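Local structure of peptidylprolyl isomerase PrsA (Bacillus anthracis, 6VJ4) at residues N121-I126 and Y190-L195; K128-D131 and S135-E138; A112-V117 and P166-A171; K100-H105 and K202-V207. The protein catalyses the cis-trans isomerisation of peptidyl-proline bonds and helps secreted proteins, the protective antigen among them, to fold outside the cell after translocation. All coordinates share one frame; numbering follows the deposited sequence. Where two conformers were deposited one is given.

From the N terminus, K100-H105 opens the longest loop, which contact 4 closes only at K202-V207; the other three contacts lie within it. A112-V117 and N121-I126 then open contacts 3 and 1 in turn. Contact 2 follows and closes almost at once, inside both of these loops, over the short connection from K128-D131 to S135-E138. Contact 3 closes at P166-A171 and contact 1 at Y190-L195, so the two cross. Contacts 1 and 3 place helices 120-131 and 166-174 against the sheet formed in part by strands 110-117 and 189-198, contact 2 joins helices 120-131 and 136-143, and contact 4 pairs the helices that precede and follow the sheet.

Contact 1 of 4, residues N121-I126 and Y190-L195; sequences NEAKEI and YHIIKL
Helix residues N121-I126 run nearly parallel to strand residues Y190-L195, the two short axes differing in direction by 15° and approaching to 8.5 Å. The closest backbone pair is A123 and Y190, with a CA to CA distance of 6.5 Å. This close approach is made at a residue with only a methyl side chain: A123 CB rests 3.9 Å from Y190 CB. The tyrosine touches through this first carbon rather than through its ring. Two strand residues on, I192 packs along the same helix flank. Its chi2 of -62° bends the ethyl arm, and the terminal CD1 reaches the backbone oxygen, 3.7 Å from A123 O. Further along, I126 CG2 meets I192 CG1 at 4.2 Å, with the two side chains crossing obliquely. No hydrogen bond joins the segments; the fit is by van der Waals contact, mostly of hydrocarbon, with A123 O as the one polar atom touched. Strand alternation explains the spacing, since Y190 and I192 point to the helix while H191 between them turns from it, its ring nitrogens bonding to H114 and S186. The whole contact belongs to the parvulin-type fold, an antiparallel sheet in strand order 2-1-4-3 flanked by helices. Here helix 120-131 also lays A123 and I126 on V117 of the adjoining strand 110-117, and P183 from a loop touches both A123 and I192.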
# COMPACT_ATOMS: atom_id res chain seq x y z
N ASN A 121 -27.28 35.26 3.51
CA ASN A 121 -28.29 36.35 3.60
C ASN A 121 -27.63 37.67 3.20
O ASN A 121 -28.28 38.49 2.55
CB ASN A 121 -28.92 36.51 4.99
CG ASN A 121 -30.08 37.48 4.96
OD1 ASN A 121 -31.03 37.29 4.19
ND2 ASN A 121 -30.03 38.52 5.78
N GLU A 122 -26.36 37.86 3.59
CA GLU A 122 -25.65 39.11 3.21
C GLU A 122 -25.54 39.19 1.68
O GLU A 122 -25.68 40.31 1.15
CB GLU A 122 -24.27 39.18 3.86
CG GLU A 122 -23.53 40.47 3.55
CD GLU A 122 -22.26 40.73 4.34
OE1 GLU A 122 -22.06 40.07 5.39
OE2 GLU A 122 -21.48 41.59 3.91
N ALA A 123 -25.32 38.06 1.02
CA ALA A 123 -25.23 38.04 -0.46
C ALA A 123 -26.59 38.37 -1.07
O ALA A 123 -26.64 39.13 -2.03
CB ALA A 123 -24.73 36.71 -0.96
N LYS A 124 -27.67 37.85 -0.48
CA LYS A 124 -29.03 38.17 -0.99
C LYS A 124 -29.31 39.66 -0.79
O LYS A 124 -29.90 40.27 -1.69
CB LYS A 124 -30.08 37.33 -0.28
CG LYS A 124 -30.09 35.85 -0.63
CD LYS A 124 -31.17 35.08 0.10
CE LYS A 124 -31.19 33.61 -0.27
NZ LYS A 124 -32.22 32.87 0.50
N GLU A 125 -28.89 40.22 0.35
CA GLU A 125 -29.17 41.66 0.61
C GLU A 125 -28.31 42.50 -0.35
O GLU A 125 -28.82 43.53 -0.83
CB GLU A 125 -29.01 41.97 2.09
CG GLU A 125 -30.12 41.36 2.94
CD GLU A 125 -31.53 41.81 2.58
OE1 GLU A 125 -32.43 40.95 2.51
OE2 GLU A 125 -31.73 43.02 2.38
N ILE A 126 -27.10 42.04 -0.68
CA ILE A 126 -26.27 42.78 -1.68
C ILE A 126 -26.98 42.76 -3.03
O ILE A 126 -27.04 43.82 -3.67
CB ILE A 126 -24.83 42.23 -1.73
CG1 ILE A 126 -24.06 42.74 -0.51
CG2 ILE A 126 -24.13 42.61 -3.03
CD1 ILE A 126 -22.73 42.13 -0.32
N TYR A 190 -19.88 33.11 -0.78
CA TYR A 190 -20.95 33.37 -1.76
C TYR A 190 -20.54 34.55 -2.63
O TYR A 190 -20.13 35.60 -2.07
CB TYR A 190 -22.29 33.69 -1.09
CG TYR A 190 -22.88 32.51 -0.39
CD1 TYR A 190 -23.69 31.61 -1.07
CD2 TYR A 190 -22.60 32.26 0.94
CE1 TYR A 190 -24.22 30.50 -0.43
CE2 TYR A 190 -23.12 31.16 1.59
CZ TYR A 190 -23.92 30.27 0.90
OH TYR A 190 -24.43 29.18 1.54
N HIS A 191 -20.72 34.40 -3.94
CA HIS A 191 -20.32 35.45 -4.89
C HIS A 191 -21.53 36.07 -5.56
O HIS A 191 -22.50 35.34 -5.85
CB HIS A 191 -19.47 34.90 -6.06
CG HIS A 191 -18.28 34.12 -5.67
ND1 HIS A 191 -17.00 34.67 -5.70
CD2 HIS A 191 -18.14 32.85 -5.25
CE1 HIS A 191 -16.14 33.76 -5.32
NE2 HIS A 191 -16.80 32.63 -5.02
N ILE A 192 -21.49 37.39 -5.70
CA ILE A 192 -22.41 38.07 -6.62
C ILE A 192 -21.52 38.42 -7.81
O ILE A 192 -20.49 39.12 -7.61
CB ILE A 192 -23.10 39.28 -6.00
CG1 ILE A 192 -23.97 38.86 -4.82
CG2 ILE A 192 -23.91 40.00 -7.05
CD1 ILE A 192 -25.10 37.92 -5.18
N ILE A 193 -21.88 37.93 -9.00
CA ILE A 193 -21.00 38.06 -10.19
C ILE A 193 -21.66 38.95 -11.24
O ILE A 193 -22.91 38.84 -11.44
CB ILE A 193 -20.71 36.67 -10.78
CG1 ILE A 193 -20.22 35.67 -9.74
CG2 ILE A 193 -19.76 36.78 -11.98
CD1 ILE A 193 -20.13 34.22 -10.25
N LYS A 194 -20.87 39.81 -11.86
CA LYS A 194 -21.35 40.63 -12.98
C LYS A 194 -20.44 40.35 -14.18
O LYS A 194 -19.24 40.54 -14.07
CB LYS A 194 -21.34 42.12 -12.62
CG LYS A 194 -21.84 43.01 -13.73
CD LYS A 194 -21.96 44.47 -13.39
CE LYS A 194 -20.65 45.09 -12.97
NZ LYS A 194 -20.74 46.58 -12.90
N LEU A 195 -21.02 39.90 -15.30
CA LEU A 195 -20.18 39.69 -16.48
C LEU A 195 -19.97 41.03 -17.19
O LEU A 195 -20.94 41.70 -17.45
CB LEU A 195 -20.87 38.69 -17.42
CG LEU A 195 -20.05 38.37 -18.67
CD1 LEU A 195 -18.81 37.57 -18.35
CD2 LEU A 195 -20.93 37.63 -19.66

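Contact 2 of 4, residues K128-D131 and S135-E138; sequences KKLD and SFEE
The ring of F136 is met obliquely by one branch of L130, whose CD1 lies 3.8 Å from F136 CD2 and nearly as close to CE2. At its far rim the ring touches strand 110-117: F136 CE1 comes within 3.7 Å of I115 CG1 and equally near S113 CB, while CZ approaches the backbone of H114. L130 uses both its methyl groups. Besides CD1 on the ring, its CD2 lies mainly on the root of the same residue, 3.6 Å from F136 CA, with F136 N and CB close behind and S135 C at 4.2 Å, but it also reaches the ring atom F136 CD2. The leucine fork therefore sits in the angle between the ring and the main chain of F136. F136 presents this angle because its ring carbon CG stands anti to the backbone N, with chi1 at -166°.

The turn of chain just before F136 supplies the polar element. S135 is the N-cap of helix 136-143, its OG accepting from E138 N at 3.0 Å along an almost straight N-H line of 170°. The next residue after F136, E137, forms a salt bridge with K194 of strand 189-198, and L139 extends the apolar surface round L130. Helices 120-131 and 136-143 are thus two consecutive helices joined by a short connection on one side of the sheet. Since L130 and F136 exchange no hydrogen bond, their cohesion is consistent with dispersion and the burial of hydrocarbon; separately, the S135 cap satisfies the N-H of E138 in the helix's first turn.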
# COMPACT_ATOMS: atom_id res chain seq x y z
N LYS A 128 -30.16 42.50 -3.68
CA LYS A 128 -31.34 43.41 -3.58
C LYS A 128 -30.92 44.87 -3.82
O LYS A 128 -31.61 45.56 -4.61
CB LYS A 128 -32.03 43.23 -2.22
CG LYS A 128 -32.92 42.00 -2.12
CD LYS A 128 -33.67 41.93 -0.81
CE LYS A 128 -34.62 40.75 -0.72
NZ LYS A 128 -33.89 39.46 -0.82
N LYS A 129 -29.78 45.28 -3.27
CA LYS A 129 -29.29 46.68 -3.41
C LYS A 129 -28.86 46.93 -4.86
O LYS A 129 -29.24 47.97 -5.43
CB LYS A 129 -28.14 46.95 -2.43
CG LYS A 129 -28.54 47.15 -0.98
CD LYS A 129 -27.36 47.25 -0.07
CE LYS A 129 -27.72 47.40 1.40
NZ LYS A 129 -26.50 47.38 2.24
N LEU A 130 -28.10 46.01 -5.44
CA LEU A 130 -27.67 46.18 -6.85
C LEU A 130 -28.90 46.25 -7.78
O LEU A 130 -28.85 47.00 -8.75
CB LEU A 130 -26.77 45.02 -7.23
CG LEU A 130 -25.45 44.95 -6.47
CD1 LEU A 130 -24.78 43.60 -6.67
CD2 LEU A 130 -24.54 46.09 -6.88
N ASP A 131 -29.96 45.50 -7.47
CA ASP A 131 -31.14 45.47 -8.36
C ASP A 131 -31.84 46.84 -8.37
O ASP A 131 -32.54 47.12 -9.37
CB ASP A 131 -32.07 44.31 -8.01
CG ASP A 131 -31.56 42.96 -8.50
OD1 ASP A 131 -30.60 42.93 -9.32
OD2 ASP A 131 -32.13 41.94 -8.10
N SER A 135 -24.33 51.23 -6.72
CA SER A 135 -23.04 51.03 -7.43
C SER A 135 -22.40 49.66 -7.09
O SER A 135 -22.11 49.42 -5.89
CB SER A 135 -22.05 52.11 -7.09
OG SER A 135 -20.76 51.76 -7.59
N PHE A 136 -22.19 48.83 -8.11
CA PHE A 136 -21.47 47.54 -7.92
C PHE A 136 -20.05 47.80 -7.39
O PHE A 136 -19.60 47.15 -6.41
CB PHE A 136 -21.44 46.76 -9.23
CG PHE A 136 -21.03 45.33 -9.06
CD1 PHE A 136 -19.72 44.99 -8.77
CD2 PHE A 136 -21.98 44.31 -9.16
CE1 PHE A 136 -19.36 43.66 -8.57
CE2 PHE A 136 -21.60 42.99 -8.98
CZ PHE A 136 -20.30 42.68 -8.68
N GLU A 137 -19.37 48.77 -8.00
CA GLU A 137 -17.96 49.04 -7.61
C GLU A 137 -17.89 49.50 -6.16
O GLU A 137 -16.98 49.04 -5.42
CB GLU A 137 -17.37 50.02 -8.62
CG GLU A 137 -17.32 49.45 -10.04
CD GLU A 137 -18.64 49.05 -10.72
OE1 GLU A 137 -19.60 49.84 -10.68
OE2 GLU A 137 -18.70 47.93 -11.30
N GLU A 138 -18.77 50.41 -5.76
CA GLU A 138 -18.69 50.92 -4.36
C GLU A 138 -19.08 49.81 -3.38
O GLU A 138 -18.47 49.76 -2.27
CB GLU A 138 -19.53 52.19 -4.21
CG GLU A 138 -18.95 53.36 -5.00
CD GLU A 138 -17.55 53.77 -4.56
OE1 GLU A 138 -17.29 53.75 -3.35
OE2 GLU A 138 -16.72 54.05 -5.44

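Contact 3 of 4, residues A112-V117 and P166-A171; sequences ASHILV and PEFETA
H114 of strand 110-117, probably one of the paired histidines of a parvulin-type active site (the other being H191), meets F168 of helix 166-174. The rings form an offset edge-to-face (T-shaped) pair, with centroids 5.5 Å apart and planes at 85°. The edge belongs to F168 and the face to H114. F168 CE2 does the touching, 3.7 Å from H114 ND1 and 3.8 Å from H114 CB, and that CB lies in the plane of the phenyl ring at its edge. H114 takes the less usual chi1 of 76°, which sets its CG between the backbone N and the carbonyl carbon and turns the imidazole across the phenyl edge.

Both ring nitrogens are engaged beyond the phenylalanine: H114 ND1 is hydrogen-bonded to H191 ND1, and H114 NE2 to D146. F168 also meets H191 edge-to-face and packs on L156, F159 and I193.

No hydrogen bond crosses between the segments. The edge of F168 is turned to the H114 face, offset, which would give a weak attraction. The bonds from H114 to H191 and D146, together with the F168 edge, would restrict its rotation, consistent with a role in orienting the histidine pair.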
# COMPACT_ATOMS: atom_id res chain seq x y z
N ALA A 112 -15.05 39.71 -15.64
CA ALA A 112 -16.17 39.80 -14.69
C ALA A 112 -15.73 40.57 -13.46
O ALA A 112 -14.52 40.66 -13.17
CB ALA A 112 -16.63 38.42 -14.27
N SER A 113 -16.73 41.06 -12.76
CA SER A 113 -16.50 41.63 -11.41
C SER A 113 -17.23 40.74 -10.42
O SER A 113 -18.21 40.07 -10.80
CB SER A 113 -16.96 43.05 -11.27
OG SER A 113 -16.27 43.88 -12.19
N HIS A 114 -16.83 40.76 -9.15
CA HIS A 114 -17.61 39.99 -8.17
C HIS A 114 -17.49 40.64 -6.79
O HIS A 114 -16.56 41.47 -6.57
CB HIS A 114 -17.21 38.51 -8.08
CG HIS A 114 -15.96 38.21 -7.34
ND1 HIS A 114 -15.85 37.10 -6.50
CD2 HIS A 114 -14.75 38.83 -7.29
CE1 HIS A 114 -14.62 37.06 -5.99
NE2 HIS A 114 -13.93 38.13 -6.43
N ILE A 115 -18.47 40.30 -5.97
CA ILE A 115 -18.46 40.63 -4.52
C ILE A 115 -18.52 39.29 -3.79
O ILE A 115 -19.45 38.52 -4.09
CB ILE A 115 -19.65 41.53 -4.19
CG1 ILE A 115 -19.57 42.82 -5.00
CG2 ILE A 115 -19.74 41.76 -2.68
CD1 ILE A 115 -20.77 43.67 -4.93
N LEU A 116 -17.54 39.04 -2.93
CA LEU A 116 -17.48 37.79 -2.14
C LEU A 116 -17.87 38.07 -0.68
O LEU A 116 -17.27 38.96 -0.06
CB LEU A 116 -16.07 37.23 -2.22
CG LEU A 116 -15.81 36.01 -1.34
CD1 LEU A 116 -16.73 34.86 -1.73
CD2 LEU A 116 -14.35 35.59 -1.46
N VAL A 117 -18.85 37.33 -0.18
CA VAL A 117 -19.28 37.46 1.24
C VAL A 117 -19.41 36.05 1.84
O VAL A 117 -19.53 35.09 1.11
CB VAL A 117 -20.56 38.30 1.43
CG1 VAL A 117 -20.35 39.75 1.03
CG2 VAL A 117 -21.78 37.71 0.74
N PRO A 166 -14.65 26.04 -10.40
CA PRO A 166 -15.69 25.57 -11.32
C PRO A 166 -17.06 26.17 -11.00
O PRO A 166 -17.78 26.52 -11.92
CB PRO A 166 -15.73 24.04 -11.13
CG PRO A 166 -14.39 23.69 -10.50
CD PRO A 166 -13.88 24.94 -9.81
N GLU A 167 -17.40 26.26 -9.70
CA GLU A 167 -18.71 26.86 -9.30
C GLU A 167 -18.80 28.30 -9.82
O GLU A 167 -19.86 28.68 -10.36
CB GLU A 167 -18.86 26.87 -7.78
CG GLU A 167 -18.94 25.48 -7.16
CD GLU A 167 -17.63 24.74 -6.93
OE1 GLU A 167 -16.54 25.29 -7.21
OE2 GLU A 167 -17.71 23.59 -6.46
N PHE A 168 -17.73 29.06 -9.64
CA PHE A 168 -17.75 30.47 -10.08
C PHE A 168 -17.84 30.52 -11.61
O PHE A 168 -18.64 31.25 -12.17
CB PHE A 168 -16.48 31.18 -9.65
CG PHE A 168 -16.44 32.63 -10.00
CD1 PHE A 168 -16.06 33.05 -11.26
CD2 PHE A 168 -16.72 33.60 -9.04
CE1 PHE A 168 -16.02 34.40 -11.58
CE2 PHE A 168 -16.66 34.95 -9.36
CZ PHE A 168 -16.33 35.34 -10.64
N GLU A 169 -17.01 29.70 -12.24
CA GLU A 169 -16.92 29.69 -13.72
C GLU A 169 -18.27 29.32 -14.33
O GLU A 169 -18.66 29.96 -15.32
CB GLU A 169 -15.85 28.71 -14.18
CG GLU A 169 -15.79 28.60 -15.68
CD GLU A 169 -14.58 27.86 -16.23
OE1 GLU A 169 -13.52 27.84 -15.55
OE2 GLU A 169 -14.72 27.29 -17.32
N THR A 170 -18.92 28.28 -13.78
CA THR A 170 -20.21 27.79 -14.32
C THR A 170 -21.22 28.93 -14.31
O THR A 170 -21.92 29.14 -15.33
CB THR A 170 -20.70 26.56 -13.55
OG1 THR A 170 -19.76 25.52 -13.83
CG2 THR A 170 -22.10 26.15 -13.97
N ALA A 171 -21.27 29.67 -13.21
CA ALA A 171 -22.24 30.77 -13.11
C ALA A 171 -21.87 31.92 -14.04
O ALA A 171 -22.78 32.48 -14.71
CB ALA A 171 -22.28 31.26 -11.67

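Contact 4 of 4, residues K100-H105 and K202-V207; sequences KDVKDH and KPYDEV
Y204 reaches helix 99-104 with the phenol end of its ring, where V102 and K103 receive it. V102 CG1 lies 3.3 Å from Y204 OH and 3.9 Å from CE1, while K103 CG stands 3.4 Å from the same hydroxyl. The lysine chain crosses the tyrosine at about a right angle. A bend at its last torsion, chi4 -55°, leaves K103 NZ 3.4 Å from Y204 CE2. The hydroxyl itself is hydrogen-bonded to E99, one residue before the segment, so its apolar neighbours do not leave it without a polar partner. With chi1 at 180°, the tyrosine carries its CG anti to the backbone N and extends from the start of its helix toward the neighbour.

Two helices of the chain path meet here: helix 99-104 comes before the first strand of the parvulin sheet and helix 204-220 follows its last, so the chain entering the sheet region and the chain leaving it come together at this contact. P203 is the N-cap of the second helix, and its carbonyl O accepts from E206 N at 2.9 Å. Y106, beyond the first segment, meets the Y204 ring edge-to-face and bonds through its hydroxyl to K202 O. H105 ND1 donates to D101 O at 2.7 Å. Further along helix 204-220, V102 packs on I211 and R212, and the H105 side chain touches I211 and L215.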
# COMPACT_ATOMS: atom_id res chain seq x y z
N LYS A 100 -10.85 15.46 -23.99
CA LYS A 100 -12.12 15.97 -23.40
C LYS A 100 -11.81 17.16 -22.47
O LYS A 100 -12.56 18.16 -22.53
CB LYS A 100 -12.85 14.89 -22.62
CG LYS A 100 -14.01 15.41 -21.77
CD LYS A 100 -14.97 14.34 -21.29
CE LYS A 100 -16.06 14.91 -20.40
NZ LYS A 100 -16.80 16.00 -21.06
N ASP A 101 -10.75 17.06 -21.67
CA ASP A 101 -10.36 18.19 -20.78
C ASP A 101 -10.08 19.42 -21.65
O ASP A 101 -10.51 20.52 -21.28
CB ASP A 101 -9.11 17.88 -19.95
CG ASP A 101 -9.32 16.85 -18.84
OD1 ASP A 101 -10.44 16.76 -18.32
OD2 ASP A 101 -8.33 16.14 -18.50
N VAL A 102 -9.36 19.24 -22.76
CA VAL A 102 -9.06 20.42 -23.63
C VAL A 102 -10.38 20.99 -24.17
O VAL A 102 -10.58 22.21 -24.03
CB VAL A 102 -8.06 20.04 -24.74
CG1 VAL A 102 -7.82 21.19 -25.71
CG2 VAL A 102 -6.76 19.57 -24.11
N LYS A 103 -11.25 20.13 -24.70
CA LYS A 103 -12.54 20.61 -25.25
C LYS A 103 -13.37 21.28 -24.15
O LYS A 103 -14.02 22.27 -24.46
CB LYS A 103 -13.36 19.48 -25.87
CG LYS A 103 -12.76 18.85 -27.12
CD LYS A 103 -13.69 17.84 -27.77
CE LYS A 103 -13.06 17.11 -28.93
NZ LYS A 103 -12.54 18.04 -29.95
N ASP A 104 -13.32 20.77 -22.91
CA ASP A 104 -14.12 21.35 -21.79
C ASP A 104 -13.62 22.75 -21.42
O ASP A 104 -14.36 23.45 -20.69
CB ASP A 104 -14.09 20.47 -20.54
CG ASP A 104 -14.86 19.17 -20.68
OD1 ASP A 104 -15.66 19.06 -21.64
OD2 ASP A 104 -14.63 18.28 -19.83
N HIS A 105 -12.41 23.12 -21.85
CA HIS A 105 -11.83 24.45 -21.54
C HIS A 105 -11.85 25.33 -22.79
O HIS A 105 -11.23 26.38 -22.76
CB HIS A 105 -10.43 24.31 -20.95
CG HIS A 105 -10.42 23.75 -19.57
ND1 HIS A 105 -10.69 22.41 -19.32
CD2 HIS A 105 -10.21 24.33 -18.37
CE1 HIS A 105 -10.64 22.19 -18.02
NE2 HIS A 105 -10.34 23.35 -17.41
N LYS A 202 -11.27 31.95 -31.19
CA LYS A 202 -10.74 31.40 -32.46
C LYS A 202 -11.19 29.95 -32.59
O LYS A 202 -11.63 29.33 -31.62
CB LYS A 202 -9.21 31.51 -32.49
CG LYS A 202 -8.67 32.91 -32.76
CD LYS A 202 -7.16 32.99 -32.66
CE LYS A 202 -6.61 34.37 -32.95
NZ LYS A 202 -7.08 35.36 -31.96
N PRO A 203 -11.11 29.35 -33.79
CA PRO A 203 -11.52 27.96 -33.96
C PRO A 203 -10.70 27.04 -33.07
O PRO A 203 -9.53 27.31 -32.81
CB PRO A 203 -11.23 27.69 -35.44
CG PRO A 203 -11.26 29.06 -36.07
CD PRO A 203 -10.61 29.95 -35.04
N TYR A 204 -11.34 25.96 -32.63
CA TYR A 204 -10.73 24.97 -31.72
C TYR A 204 -9.34 24.52 -32.19
O TYR A 204 -8.43 24.52 -31.39
CB TYR A 204 -11.67 23.78 -31.57
CG TYR A 204 -11.15 22.71 -30.65
CD1 TYR A 204 -11.03 22.94 -29.30
CD2 TYR A 204 -10.73 21.48 -31.14
CE1 TYR A 204 -10.54 21.98 -28.44
CE2 TYR A 204 -10.24 20.50 -30.30
CZ TYR A 204 -10.16 20.75 -28.94
OH TYR A 204 -9.67 19.80 -28.09
N ASP A 205 -9.22 24.11 -33.45
CA ASP A 205 -7.92 23.60 -33.96
C ASP A 205 -6.83 24.66 -33.82
O ASP A 205 -5.66 24.28 -33.64
CB ASP A 205 -8.10 23.12 -35.40
CG ASP A 205 -8.86 21.82 -35.48
OD1 ASP A 205 -8.96 21.15 -34.45
OD2 ASP A 205 -9.30 21.46 -36.59
N GLU A 206 -7.21 25.93 -33.84
CA GLU A 206 -6.23 27.03 -33.81
C GLU A 206 -5.72 27.23 -32.38
O GLU A 206 -4.56 27.61 -32.24
CB GLU A 206 -6.85 28.29 -34.41
CG GLU A 206 -5.86 29.41 -34.62
CD GLU A 206 -6.42 30.65 -35.31
OE1 GLU A 206 -5.81 31.73 -35.14
OE2 GLU A 206 -7.43 30.54 -36.03
N VAL A 207 -6.54 26.93 -31.36
CA VAL A 207 -6.13 27.22 -29.96
C VAL A 207 -5.99 25.97 -29.07
O VAL A 207 -5.51 26.14 -27.95
CB VAL A 207 -7.14 28.20 -29.33
CG1 VAL A 207 -7.15 29.53 -30.04
CG2 VAL A 207 -8.52 27.59 -29.30